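Side-chain contacts in YfkN protein (PDB 3GVE), which belongs to the calcineurin-like phosphoesterase family and holds a manganese ion and a magnesium ion at two adjoining metal sites: residues Asn23-Asp28 with Thr318-Thr323; Phe38-Thr43 with Asn97-Asp102; Val130-Lys135 with Asn197-Lys202; Asp191-Ala196 with Ala236-Gly241. One frame throughout, in Å; residues are numbered along the deposited sequence. Where two conformers were deposited one is given.

The four contacts fall into two clusters on opposite sides of the chain's centre. Contacts 1 and 2 have centres 9 Å apart and meet directly: Asp26 of contact 1 forms a salt bridge to Arg42 of contact 2, its OD2 lying 2.8 Å from Arg42 NE. Contacts 3 and 4, centres 10 Å apart, share helix 192-205. Between the clusters, contacts 2 and 3 come closest, about 8 Å between nearest atoms. The manganese site is formed by Asp19, His21, Asp64 and His251, and the magnesium site by Asp64, Asn108, His216 and His249. None of these ligands belongs to a contact, but 23-28 follows His21 almost at once in sequence.

Contact 1. Residues Asn23-Asp28 with Thr318-Thr323; sequences NMMDYD and TSRNET
Arg320 bends around the carboxylate of Asp26, and its path illustrates how a long cationic side chain can use its carbons as well as its charge. CB points toward 23-28. CG is the first atom to approach the acid, 3.2 Å from Asp26 OD1, and packs on Ala41 of helix 40-53. The next carbon, CD, faces two neighbours: Asp26 OD1 at 3.1 Å, and the CE methyl of Met25, a selenomethionine, at 3.7 Å. A turn about the CG-CD bond (chi3 -66°) then folds the chain back, so that NE passes 4.1 Å from Met25 CE and the guanidinium swings round to the same carboxylate oxygen. At the tip, NH2 gives a nearly straight hydrogen bond to Asp26 OD1, 3.0 Å long with an N-H...O angle of 171°, as part of a salt bridge. OD1 lies close to the guanidinium plane and is met on its syn side, yet the two flat groups are inclined by 58°. This is therefore a single-nitrogen grip and not a flat, two-pronged pairing. Met25 comes at the guanidinium obliquely; its chain, bent at chi2 and chi3, brings CE close to the arginine and packs on Ile328 and His332 of helix 322-340. Both charges have second partners: Arg320 NH2 also pairs with Glu34, and Asp26 OD2 with Arg42. The acid thus sits between two arginines and Arg320 between two acids, an alternating charge chain that would be expected to favour the ionised form of each group and ties the approach to the C-terminal helix onto the loop following the manganese ligand His21.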
loop_
_atom_site.group_PDB
_atom_site.type_symbol
_atom_site.label_atom_id
_atom_site.label_comp_id
_atom_site.label_asym_id
_atom_site.label_seq_id
_atom_site.Cartn_x
_atom_site.Cartn_y
_atom_site.Cartn_z
ATOM N N ASN A 23 0.780 -8.488 -8.017
ATOM C CA ASN A 23 -0.084 -7.821 -8.995
ATOM C C ASN A 23 0.149 -8.364 -10.410
ATOM O O ASN A 23 0.870 -7.783 -11.203
ATOM C CB ASN A 23 0.109 -6.294 -8.937
ATOM C CG ASN A 23 -0.255 -5.710 -7.578
ATOM O OD1 ASN A 23 0.587 -5.206 -6.852
ATOM N ND2 ASN A 23 -1.495 -5.800 -7.232
HETATM N N MSE A 24 -0.493 -9.493 -10.687
HETATM C CA MSE A 24 -0.427 -10.169 -11.986
HETATM C C MSE A 24 -1.292 -9.434 -13.000
HETATM O O MSE A 24 -0.824 -9.016 -14.035
HETATM C CB MSE A 24 -0.893 -11.620 -11.851
HETATM C CG MSE A 24 0.038 -12.458 -10.952
HETATM SE SE MSE A 24 1.824 -12.712 -11.670
HETATM C CE MSE A 24 2.768 -11.360 -10.557
HETATM N N MSE A 25 -2.564 -9.301 -12.667
HETATM C CA MSE A 25 -3.500 -8.547 -13.484
HETATM C C MSE A 25 -3.425 -7.054 -13.179
HETATM O O MSE A 25 -2.962 -6.646 -12.128
HETATM C CB MSE A 25 -4.918 -9.048 -13.247
HETATM C CG MSE A 25 -5.143 -10.479 -13.694
HETATM SE SE MSE A 25 -5.004 -10.709 -15.642
HETATM C CE MSE A 25 -6.850 -10.218 -16.070
ATOM N N ASP A 26 -3.919 -6.246 -14.108
ATOM C CA ASP A 26 -4.062 -4.816 -13.860
ATOM C C ASP A 26 -5.400 -4.617 -13.129
ATOM O O ASP A 26 -6.387 -4.143 -13.696
ATOM C CB ASP A 26 -3.938 -3.993 -15.160
ATOM C CG ASP A 26 -4.882 -4.444 -16.277
ATOM O OD1 ASP A 26 -5.363 -5.582 -16.261
ATOM O OD2 ASP A 26 -5.089 -3.638 -17.196
ATOM N N TYR A 27 -5.412 -5.013 -11.864
ATOM C CA TYR A 27 -6.639 -5.184 -11.087
ATOM C C TYR A 27 -6.443 -4.861 -9.609
ATOM O O TYR A 27 -5.493 -5.307 -8.984
ATOM C CB TYR A 27 -7.148 -6.624 -11.239
ATOM C CG TYR A 27 -8.630 -6.767 -10.955
ATOM C CD1 TYR A 27 -9.572 -6.534 -11.952
ATOM C CD2 TYR A 27 -9.086 -7.101 -9.691
ATOM C CE1 TYR A 27 -10.919 -6.647 -11.692
ATOM C CE2 TYR A 27 -10.444 -7.228 -9.433
ATOM C CZ TYR A 27 -11.338 -6.994 -10.444
ATOM O OH TYR A 27 -12.692 -7.085 -10.213
ATOM N N ASP A 28 -7.375 -4.090 -9.065
ATOM C CA ASP A 28 -7.428 -3.747 -7.655
ATOM C C ASP A 28 -8.458 -4.659 -6.988
ATOM O O ASP A 28 -9.653 -4.491 -7.181
ATOM C CB ASP A 28 -7.832 -2.260 -7.513
ATOM C CG ASP A 28 -8.055 -1.830 -6.075
ATOM O OD1 ASP A 28 -7.791 -2.591 -5.163
ATOM O OD2 ASP A 28 -8.512 -0.700 -5.879
ATOM N N THR A 318 -1.182 -0.003 -23.525
ATOM C CA THR A 318 -2.614 0.279 -23.428
ATOM C C THR A 318 -3.485 -0.962 -23.240
ATOM O O THR A 318 -4.699 -0.841 -23.136
ATOM C CB THR A 318 -3.115 1.069 -24.636
ATOM O OG1 THR A 318 -2.970 0.255 -25.790
ATOM C CG2 THR A 318 -2.309 2.326 -24.820
ATOM N N SER A 319 -2.878 -2.144 -23.202
ATOM C CA SER A 319 -3.637 -3.383 -23.027
ATOM C C SER A 319 -2.883 -4.459 -22.251
ATOM O O SER A 319 -1.704 -4.321 -21.996
ATOM C CB SER A 319 -4.055 -3.958 -24.380
ATOM O OG SER A 319 -2.934 -4.271 -25.158
ATOM N N ARG A 320 -3.582 -5.535 -21.908
ATOM C CA ARG A 320 -2.999 -6.656 -21.191
ATOM C C ARG A 320 -2.328 -7.635 -22.134
ATOM O O ARG A 320 -2.830 -7.964 -23.183
ATOM C CB ARG A 320 -4.066 -7.439 -20.414
ATOM C CG ARG A 320 -4.469 -6.890 -19.081
ATOM C CD ARG A 320 -5.600 -7.718 -18.482
ATOM N NE ARG A 320 -6.824 -7.603 -19.251
ATOM C CZ ARG A 320 -7.730 -6.646 -19.105
ATOM N NH1 ARG A 320 -8.797 -6.645 -19.871
ATOM N NH2 ARG A 320 -7.583 -5.694 -18.223
ATOM N N ASN A 321 -1.197 -8.135 -21.688
ATOM C CA ASN A 321 -0.409 -9.163 -22.362
ATOM C C ASN A 321 -1.153 -10.495 -22.259
ATOM O O ASN A 321 -1.536 -10.943 -21.163
ATOM C CB ASN A 321 0.929 -9.330 -21.631
ATOM C CG ASN A 321 1.802 -10.408 -22.241
ATOM O OD1 ASN A 321 1.762 -11.563 -21.833
ATOM N ND2 ASN A 321 2.585 -10.001 -23.223
ATOM N N GLU A 322 -1.357 -11.159 -23.385
ATOM C CA GLU A 322 -2.106 -12.413 -23.392
ATOM C C GLU A 322 -1.435 -13.567 -22.637
ATOM O O GLU A 322 -2.126 -14.404 -22.108
ATOM C CB GLU A 322 -2.440 -12.858 -24.826
ATOM C CG GLU A 322 -3.315 -11.884 -25.581
ATOM C CD GLU A 322 -3.619 -12.330 -27.007
ATOM O OE1 GLU A 322 -3.159 -13.409 -27.424
ATOM O OE2 GLU A 322 -4.336 -11.577 -27.696
ATOM N N THR A 323 -0.104 -13.613 -22.603
ATOM C CA THR A 323 0.544 -14.740 -21.980
ATOM C C THR A 323 0.272 -14.656 -20.459
ATOM O O THR A 323 0.043 -15.663 -19.802
ATOM C CB THR A 323 2.051 -14.758 -22.260
ATOM O OG1 THR A 323 2.261 -14.939 -23.666
ATOM C CG2 THR A 323 2.840 -15.873 -21.495
#

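Contact 2. Residues Phe38-Thr43 with Asn97-Asp102; sequences FGLART and NALKYD
Leu40, Leu99 and Tyr101 supply the whole of this buried meeting between the start of helix 40-53 and the chain leaving helix 91-98. The apolar part is a tip-to-tip encounter of two leucines. With CG anti to the backbone N (chi1 -172°), Leu40 extends its branch to Leu99, and its CD2 stops 4.0 Å from Leu99 CD1. Leu40 CG lies almost as near to that methyl, at 4.1 Å, which places Leu99 CD1 against the fork of the isobutyl group. The same Leu99 methyl also lies in the ring plane of Tyr101, at its edge, while Val95 and Met96 pack on Leu40.

Tyr101 adds the mixed contact. It slides past Leu40 in the opposite direction until its OH is 4.0 Å from Leu40 CD1, a touch of van der Waals kind. The polar partner of that hydroxyl is Thr17 OG1.

Backbone bonds shape the two ends. Gly39 is the N-cap residue, and its O accepts from Arg42 N at 2.9 Å and from Thr43 N. Across the contact, Lys100 leaves the helix with positive phi (59°) in a Schellman motif, its N bonded to Asn97 O at 3.0 Å, and the chain then turns so that Tyr101 reaches Leu59 and Asp61 of strand 57-61. Helices packed together over a mixed beta-sheet in this way form an outer helical layer of the four-layer alpha/beta/beta/alpha sandwich characteristic of calcineurin-like phosphoesterases.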
loop_
_atom_site.group_PDB
_atom_site.type_symbol
_atom_site.label_atom_id
_atom_site.label_comp_id
_atom_site.label_asym_id
_atom_site.label_seq_id
_atom_site.Cartn_x
_atom_site.Cartn_y
_atom_site.Cartn_z
ATOM N N PHE A 38 -1.173 -0.272 -13.100
ATOM C CA PHE A 38 -0.145 -1.226 -12.680
ATOM C C PHE A 38 -0.449 -2.640 -13.147
ATOM O O PHE A 38 -1.468 -2.876 -13.767
ATOM C CB PHE A 38 0.029 -1.188 -11.149
ATOM C CG PHE A 38 -1.202 -1.605 -10.351
ATOM C CD1 PHE A 38 -1.507 -2.931 -10.179
ATOM C CD2 PHE A 38 -2.014 -0.666 -9.743
ATOM C CE1 PHE A 38 -2.597 -3.329 -9.442
ATOM C CE2 PHE A 38 -3.102 -1.062 -9.011
ATOM C CZ PHE A 38 -3.404 -2.398 -8.871
ATOM N N GLY A 39 0.445 -3.573 -12.834
ATOM C CA GLY A 39 0.221 -4.985 -13.087
ATOM C C GLY A 39 1.144 -5.592 -14.122
ATOM O O GLY A 39 1.395 -4.985 -15.137
ATOM N N LEU A 40 1.646 -6.785 -13.831
ATOM C CA LEU A 40 2.565 -7.485 -14.720
ATOM C C LEU A 40 1.962 -7.731 -16.106
ATOM O O LEU A 40 2.673 -7.754 -17.071
ATOM C CB LEU A 40 3.035 -8.786 -14.069
ATOM C CG LEU A 40 4.154 -9.563 -14.783
ATOM C CD1 LEU A 40 5.359 -8.681 -15.107
ATOM C CD2 LEU A 40 4.543 -10.766 -13.936
ATOM N N ALA A 41 0.645 -7.881 -16.184
ATOM C CA ALA A 41 -0.009 -8.017 -17.478
ATOM C C ALA A 41 0.286 -6.824 -18.400
ATOM O O ALA A 41 0.352 -6.994 -19.597
ATOM C CB ALA A 41 -1.511 -8.213 -17.307
ATOM N N ARG A 42 0.474 -5.636 -17.832
ATOM C CA ARG A 42 0.881 -4.463 -18.606
ATOM C C ARG A 42 2.394 -4.377 -18.777
ATOM O O ARG A 42 2.863 -4.117 -19.845
ATOM C CB ARG A 42 0.307 -3.175 -17.994
ATOM C CG ARG A 42 -1.187 -3.058 -18.278
ATOM C CD ARG A 42 -1.856 -1.883 -17.588
ATOM N NE ARG A 42 -3.245 -1.762 -18.050
ATOM C CZ ARG A 42 -3.635 -1.004 -19.063
ATOM N NH1 ARG A 42 -2.780 -0.239 -19.726
ATOM N NH2 ARG A 42 -4.913 -0.988 -19.394
ATOM N N THR A 43 3.149 -4.637 -17.718
ATOM C CA THR A 43 4.610 -4.567 -17.822
ATOM C C THR A 43 5.148 -5.523 -18.884
ATOM O O THR A 43 6.114 -5.218 -19.555
ATOM C CB THR A 43 5.294 -4.896 -16.471
ATOM O OG1 THR A 43 4.437 -4.527 -15.395
ATOM C CG2 THR A 43 6.651 -4.183 -16.343
ATOM N N ASN A 97 7.386 -18.226 -15.397
ATOM C CA ASN A 97 7.841 -19.329 -16.217
ATOM C C ASN A 97 7.369 -19.061 -17.662
ATOM O O ASN A 97 8.098 -19.200 -18.628
ATOM C CB ASN A 97 7.303 -20.674 -15.729
ATOM C CG ASN A 97 8.066 -21.204 -14.496
ATOM O OD1 ASN A 97 9.141 -20.705 -14.142
ATOM N ND2 ASN A 97 7.516 -22.224 -13.894
ATOM N N ALA A 98 6.110 -18.652 -17.776
ATOM C CA ALA A 98 5.505 -18.392 -19.084
ATOM C C ALA A 98 6.174 -17.216 -19.792
ATOM O O ALA A 98 6.281 -17.209 -20.995
ATOM C CB ALA A 98 4.003 -18.168 -18.954
ATOM N N LEU A 99 6.622 -16.227 -19.028
ATOM C CA LEU A 99 7.340 -15.061 -19.562
ATOM C C LEU A 99 8.837 -15.339 -19.751
ATOM O O LEU A 99 9.585 -14.483 -20.198
ATOM C CB LEU A 99 7.162 -13.856 -18.637
ATOM C CG LEU A 99 5.765 -13.236 -18.565
ATOM C CD1 LEU A 99 5.705 -12.119 -17.540
ATOM C CD2 LEU A 99 5.366 -12.712 -19.946
ATOM N N LYS A 100 9.248 -16.543 -19.385
ATOM C CA LYS A 100 10.627 -16.995 -19.580
ATOM C C LYS A 100 11.639 -16.083 -18.856
ATOM O O LYS A 100 12.624 -15.641 -19.422
ATOM C CB LYS A 100 10.944 -17.168 -21.079
ATOM C CG LYS A 100 10.077 -18.249 -21.715
ATOM C CD LYS A 100 10.376 -18.408 -23.197
ATOM C CE LYS A 100 9.452 -19.442 -23.818
ATOM N NZ LYS A 100 10.068 -20.055 -25.041
ATOM N N TYR A 101 11.386 -15.822 -17.579
ATOM C CA TYR A 101 12.388 -15.152 -16.749
ATOM C C TYR A 101 13.660 -15.993 -16.697
ATOM O O TYR A 101 13.600 -17.211 -16.704
ATOM C CB TYR A 101 11.859 -14.932 -15.340
ATOM C CG TYR A 101 11.128 -13.618 -15.181
ATOM C CD1 TYR A 101 9.831 -13.463 -15.666
ATOM C CD2 TYR A 101 11.732 -12.534 -14.559
ATOM C CE1 TYR A 101 9.158 -12.263 -15.527
ATOM C CE2 TYR A 101 11.057 -11.319 -14.406
ATOM C CZ TYR A 101 9.780 -11.193 -14.914
ATOM O OH TYR A 101 9.085 -10.021 -14.790
ATOM N N ASP A 102 14.797 -15.315 -16.634
ATOM C CA ASP A 102 16.099 -15.980 -16.542
ATOM C C ASP A 102 16.605 -16.141 -15.098
ATOM O O ASP A 102 17.404 -17.012 -14.830
ATOM C CB ASP A 102 17.132 -15.223 -17.384
ATOM C CG ASP A 102 16.778 -15.214 -18.862
ATOM O OD1 ASP A 102 16.848 -16.279 -19.479
ATOM O OD2 ASP A 102 16.417 -14.155 -19.366
#

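Contact 3. Residues Val130-Lys135 with Asn197-Lys202; sequences VNANVK and NETIPK
Extended torsions on both sides bring Lys135 and Glu198 together: the lysine is straight beyond CG (chi2 179°), and the glutamate, whose chi1 of 177° carries its chain away from its own backbone nitrogen, reaches out from helix 192-205 to meet it from the opposite direction. An Asx motif at Asn131 shapes the turn before strand 134-135 from which the lysine springs. There, Asn131 OD1 accepts from Val134 N at 2.9 Å, in the carbonyl plane and on a lone pair. The other end of the same amide, ND2, donates to Asn133 OD1, which lies 31° out of the Asn131 amide plane.

Across the contact, Lys135 NZ makes its main bond to Glu198 OE2, 2.9 Å long and on the syn lone pair. The bond to OE1 is weak, at 3.3 Å, so the ammonium group lies on the side between the two oxygens, nearer OE2. Gln190 completes the cluster: its NE2 bonds to Glu198 OE1 while its OE1 makes a weak bond with Lys135 NZ, a clamp that ties the pair to the region just before the helix.

Deeper in, Ala132 and Thr199 face each other, both also in touch with Ile168 of strand 160-170. The methyl carbon of Ala132 comes 3.9 Å from Thr199 OG1, and that hydroxyl is hydrogen-bonded to Ser195 O one helical turn earlier. A water lies between the segments, 2.8 Å from Ala132 O and 3.1 Å from Thr199 OG1, placed to donate to either.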
loop_
_atom_site.group_PDB
_atom_site.type_symbol
_atom_site.label_atom_id
_atom_site.label_comp_id
_atom_site.label_asym_id
_atom_site.label_seq_id
_atom_site.Cartn_x
_atom_site.Cartn_y
_atom_site.Cartn_z
ATOM N N VAL A 130 18.036 -16.802 -6.654
ATOM C CA VAL A 130 19.298 -16.777 -5.938
ATOM C C VAL A 130 19.238 -15.840 -4.740
ATOM O O VAL A 130 18.524 -14.849 -4.746
ATOM C CB VAL A 130 20.482 -16.373 -6.879
ATOM C CG1 VAL A 130 20.718 -17.487 -7.928
ATOM C CG2 VAL A 130 20.213 -15.028 -7.574
ATOM N N ASN A 131 20.019 -16.166 -3.726
ATOM C CA ASN A 131 20.246 -15.288 -2.592
ATOM C C ASN A 131 21.535 -15.704 -1.884
ATOM O O ASN A 131 21.686 -16.879 -1.587
ATOM C CB ASN A 131 19.080 -15.318 -1.610
ATOM C CG ASN A 131 19.434 -14.624 -0.313
ATOM O OD1 ASN A 131 19.996 -15.239 0.577
ATOM N ND2 ASN A 131 19.177 -13.333 -0.231
ATOM N N ALA A 132 22.416 -14.756 -1.657
ATOM C CA ALA A 132 23.733 -15.061 -1.137
ATOM C C ALA A 132 23.880 -14.790 0.346
ATOM O O ALA A 132 24.784 -15.328 0.960
ATOM C CB ALA A 132 24.801 -14.280 -1.918
ATOM N N ASN A 133 23.028 -13.944 0.917
ATOM C CA ASN A 133 23.263 -13.478 2.290
ATOM C C ASN A 133 22.449 -14.122 3.415
ATOM O O ASN A 133 22.828 -14.030 4.565
ATOM C CB ASN A 133 23.298 -11.928 2.377
ATOM C CG ASN A 133 21.937 -11.246 2.123
ATOM O OD1 ASN A 133 21.129 -11.694 1.324
ATOM N ND2 ASN A 133 21.722 -10.121 2.796
ATOM N N VAL A 134 21.355 -14.797 3.093
ATOM C CA VAL A 134 20.630 -15.546 4.112
ATOM C C VAL A 134 21.311 -16.891 4.345
ATOM O O VAL A 134 21.537 -17.632 3.419
ATOM C CB VAL A 134 19.141 -15.764 3.744
ATOM C CG1 VAL A 134 18.401 -16.482 4.897
ATOM C CG2 VAL A 134 18.475 -14.424 3.442
ATOM N N LYS A 135 21.638 -17.166 5.602
ATOM C CA LYS A 135 22.368 -18.375 5.959
ATOM C C LYS A 135 21.652 -19.193 7.042
ATOM O O LYS A 135 20.811 -18.693 7.754
ATOM C CB LYS A 135 23.794 -18.000 6.378
ATOM C CG LYS A 135 24.610 -17.464 5.194
ATOM C CD LYS A 135 26.026 -17.066 5.593
ATOM C CE LYS A 135 26.795 -16.475 4.440
ATOM N NZ LYS A 135 28.185 -16.185 4.834
ATOM N N ASN A 197 31.243 -9.394 -1.169
ATOM C CA ASN A 197 32.686 -9.540 -1.169
ATOM C C ASN A 197 33.138 -10.990 -0.943
ATOM O O ASN A 197 34.155 -11.381 -1.430
ATOM C CB ASN A 197 33.311 -8.563 -0.177
ATOM C CG ASN A 197 33.395 -7.162 -0.732
ATOM O OD1 ASN A 197 33.425 -6.966 -1.922
ATOM N ND2 ASN A 197 33.449 -6.193 0.147
ATOM N N GLU A 198 32.340 -11.768 -0.235
ATOM C CA GLU A 198 32.632 -13.174 0.008
ATOM C C GLU A 198 32.338 -14.006 -1.232
ATOM O O GLU A 198 33.046 -14.944 -1.554
ATOM C CB GLU A 198 31.773 -13.627 1.181
ATOM C CG GLU A 198 31.835 -15.094 1.600
ATOM C CD GLU A 198 30.860 -15.366 2.743
ATOM O OE1 GLU A 198 31.072 -14.862 3.842
ATOM O OE2 GLU A 198 29.862 -16.042 2.530
ATOM N N THR A 199 31.277 -13.638 -1.939
ATOM C CA THR A 199 30.746 -14.476 -3.010
ATOM C C THR A 199 31.314 -14.199 -4.413
ATOM O O THR A 199 31.552 -15.111 -5.166
ATOM C CB THR A 199 29.194 -14.449 -3.014
ATOM O OG1 THR A 199 28.709 -14.792 -1.716
ATOM C CG2 THR A 199 28.636 -15.445 -4.022
ATOM N N ILE A 200 31.501 -12.937 -4.752
ATOM C CA ILE A 200 32.004 -12.548 -6.057
ATOM C C ILE A 200 33.294 -13.294 -6.482
ATOM O O ILE A 200 33.400 -13.697 -7.586
ATOM C CB ILE A 200 32.191 -11.028 -6.152
ATOM C CG1 ILE A 200 30.818 -10.323 -6.257
ATOM C CG2 ILE A 200 33.074 -10.642 -7.370
ATOM C CD1 ILE A 200 30.867 -8.877 -5.872
ATOM N N PRO A 201 34.271 -13.438 -5.588
ATOM C CA PRO A 201 35.516 -14.137 -5.968
ATOM C C PRO A 201 35.265 -15.572 -6.441
ATOM O O PRO A 201 35.920 -16.067 -7.328
ATOM C CB PRO A 201 36.320 -14.119 -4.666
ATOM C CG PRO A 201 35.896 -12.878 -4.009
ATOM C CD PRO A 201 34.406 -12.781 -4.278
ATOM N N LYS A 202 34.301 -16.218 -5.830
ATOM C CA LYS A 202 33.973 -17.562 -6.211
ATOM C C LYS A 202 33.359 -17.562 -7.588
ATOM O O LYS A 202 33.622 -18.429 -8.368
ATOM C CB LYS A 202 32.999 -18.138 -5.216
ATOM C CG LYS A 202 33.519 -18.075 -3.847
ATOM C CD LYS A 202 32.850 -19.129 -3.080
ATOM C CE LYS A 202 31.852 -18.580 -2.159
ATOM N NZ LYS A 202 32.387 -18.825 -0.816
HETATM O O HOH W 1 27.506 -14.651 1.139
#

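Contact 4. Residues Asp191-Ala196 with Ala236-Gly241; sequences DIVESA and ATKTKG
Val193 lays its CG1 methyl over the root of Lys238, 3.9 Å from the lysine CB, the two side chains crossing at about a right angle. Lys238 then runs on in extended form, and its NZ is hydrogen-bonded to Gln224 O, while CB, at the start of the chain, packs on the valine. One turn further along the helix, Ala196 CB meets Thr239 CG2 at 3.9 Å. The same threonine methyl, CG2, lies 4.3 Å from Val193 O. The Thr239 chi1 of 69° sorts the two branches by chemistry: OG1 is directed back to a hydrogen bond with Leu235 O, and the methyl is left for helix 192-205.

That helix begins at Asp191, an N-cap whose OD2 accepts from Glu194 N at 2.9 Å, with the donor on the anti side and 28° out of the carboxylate plane. Asp191 OD1 is bonded to Gly227 N.

Ala196 also packs on Phe170 of strand 160-170, on the sheet that the helix covers. Helix 192-205 lies in the long connection from strand 160-170 to the parallel strand 210-215, and helix 232-238 lies between 210-215 and its parallel neighbour 244-247, so the contact joins two successive beta-alpha-beta crossovers of the alpha/beta fold.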
loop_
_atom_site.group_PDB
_atom_site.type_symbol
_atom_site.label_atom_id
_atom_site.label_comp_id
_atom_site.label_asym_id
_atom_site.label_seq_id
_atom_site.Cartn_x
_atom_site.Cartn_y
_atom_site.Cartn_z
ATOM N N ASP A 191 25.502 -9.165 6.240
ATOM C CA ASP A 191 25.543 -7.845 5.627
ATOM C C ASP A 191 25.629 -7.978 4.112
ATOM O O ASP A 191 26.356 -8.799 3.593
ATOM C CB ASP A 191 26.759 -7.062 6.141
ATOM C CG ASP A 191 27.018 -5.793 5.350
ATOM O OD1 ASP A 191 26.225 -4.870 5.502
ATOM O OD2 ASP A 191 27.987 -5.742 4.588
ATOM N N ILE A 192 24.880 -7.121 3.422
ATOM C CA ILE A 192 24.835 -7.150 1.966
ATOM C C ILE A 192 26.215 -7.028 1.291
ATOM O O ILE A 192 26.579 -7.896 0.515
ATOM C CB ILE A 192 23.827 -6.119 1.425
ATOM C CG1 ILE A 192 22.416 -6.565 1.799
ATOM C CG2 ILE A 192 23.959 -5.970 -0.096
ATOM C CD1 ILE A 192 21.356 -5.503 1.568
ATOM N N VAL A 193 26.977 -5.968 1.597
ATOM C CA VAL A 193 28.313 -5.789 1.004
ATOM C C VAL A 193 29.260 -6.947 1.332
ATOM O O VAL A 193 29.993 -7.440 0.478
ATOM C CB VAL A 193 28.886 -4.411 1.411
ATOM C CG1 VAL A 193 30.368 -4.273 1.140
ATOM C CG2 VAL A 193 28.071 -3.261 0.802
ATOM N N GLU A 194 29.239 -7.381 2.594
ATOM C CA GLU A 194 30.108 -8.481 3.027
ATOM C C GLU A 194 29.748 -9.784 2.325
ATOM O O GLU A 194 30.616 -10.463 1.844
ATOM C CB GLU A 194 30.049 -8.688 4.543
ATOM C CG GLU A 194 30.725 -7.610 5.348
ATOM C CD GLU A 194 30.477 -7.748 6.834
ATOM O OE1 GLU A 194 30.105 -8.845 7.283
ATOM O OE2 GLU A 194 30.648 -6.749 7.552
ATOM N N SER A 195 28.502 -10.028 2.082
ATOM C CA SER A 195 28.061 -11.205 1.287
ATOM C C SER A 195 28.582 -11.095 -0.111
ATOM O O SER A 195 29.034 -12.106 -0.731
ATOM C CB SER A 195 26.548 -11.421 1.433
ATOM O OG SER A 195 26.065 -12.183 0.364
ATOM N N ALA A 196 28.489 -9.907 -0.697
ATOM C CA ALA A 196 28.983 -9.714 -2.051
ATOM C C ALA A 196 30.492 -9.959 -2.121
ATOM O O ALA A 196 30.951 -10.642 -3.021
ATOM C CB ALA A 196 28.642 -8.304 -2.554
ATOM N N ALA A 236 27.850 -0.592 -4.973
ATOM C CA ALA A 236 28.495 -0.028 -6.157
ATOM C C ALA A 236 29.908 0.474 -5.878
ATOM O O ALA A 236 30.741 0.449 -6.759
ATOM C CB ALA A 236 27.640 1.102 -6.737
ATOM N N THR A 237 30.158 0.938 -4.654
ATOM C CA THR A 237 31.435 1.581 -4.335
ATOM C C THR A 237 32.438 0.685 -3.601
ATOM O O THR A 237 33.632 0.894 -3.729
ATOM C CB THR A 237 31.219 2.869 -3.517
ATOM O OG1 THR A 237 30.394 2.577 -2.383
ATOM C CG2 THR A 237 30.568 3.977 -4.379
ATOM N N LYS A 238 31.956 -0.277 -2.819
ATOM C CA LYS A 238 32.835 -1.065 -1.937
ATOM C C LYS A 238 33.189 -2.438 -2.463
ATOM O O LYS A 238 34.018 -3.121 -1.891
ATOM C CB LYS A 238 32.231 -1.223 -0.537
ATOM C CG LYS A 238 31.978 0.059 0.236
ATOM C CD LYS A 238 31.543 -0.275 1.674
ATOM C CE LYS A 238 31.235 0.969 2.491
ATOM N NZ LYS A 238 30.910 0.553 3.900
ATOM N N THR A 239 32.558 -2.853 -3.541
ATOM C CA THR A 239 32.866 -4.154 -4.127
ATOM C C THR A 239 33.540 -3.962 -5.464
ATOM O O THR A 239 33.638 -2.857 -5.948
ATOM C CB THR A 239 31.600 -5.018 -4.353
ATOM O OG1 THR A 239 30.808 -4.434 -5.396
ATOM C CG2 THR A 239 30.789 -5.140 -3.096
ATOM N N LYS A 240 33.974 -5.066 -6.057
ATOM C CA LYS A 240 34.561 -5.060 -7.388
ATOM C C LYS A 240 34.041 -6.264 -8.144
ATOM O O LYS A 240 34.002 -7.350 -7.599
ATOM C CB LYS A 240 36.084 -5.158 -7.281
ATOM C CG LYS A 240 36.849 -4.191 -8.139
ATOM C CD LYS A 240 38.291 -4.009 -7.642
ATOM C CE LYS A 240 39.165 -5.185 -8.058
ATOM N NZ LYS A 240 40.607 -5.037 -7.717
ATOM N N GLY A 241 33.651 -6.089 -9.390
ATOM C CA GLY A 241 33.227 -7.233 -10.174
ATOM C C GLY A 241 31.755 -7.306 -10.551
ATOM O O GLY A 241 31.376 -8.151 -11.309
#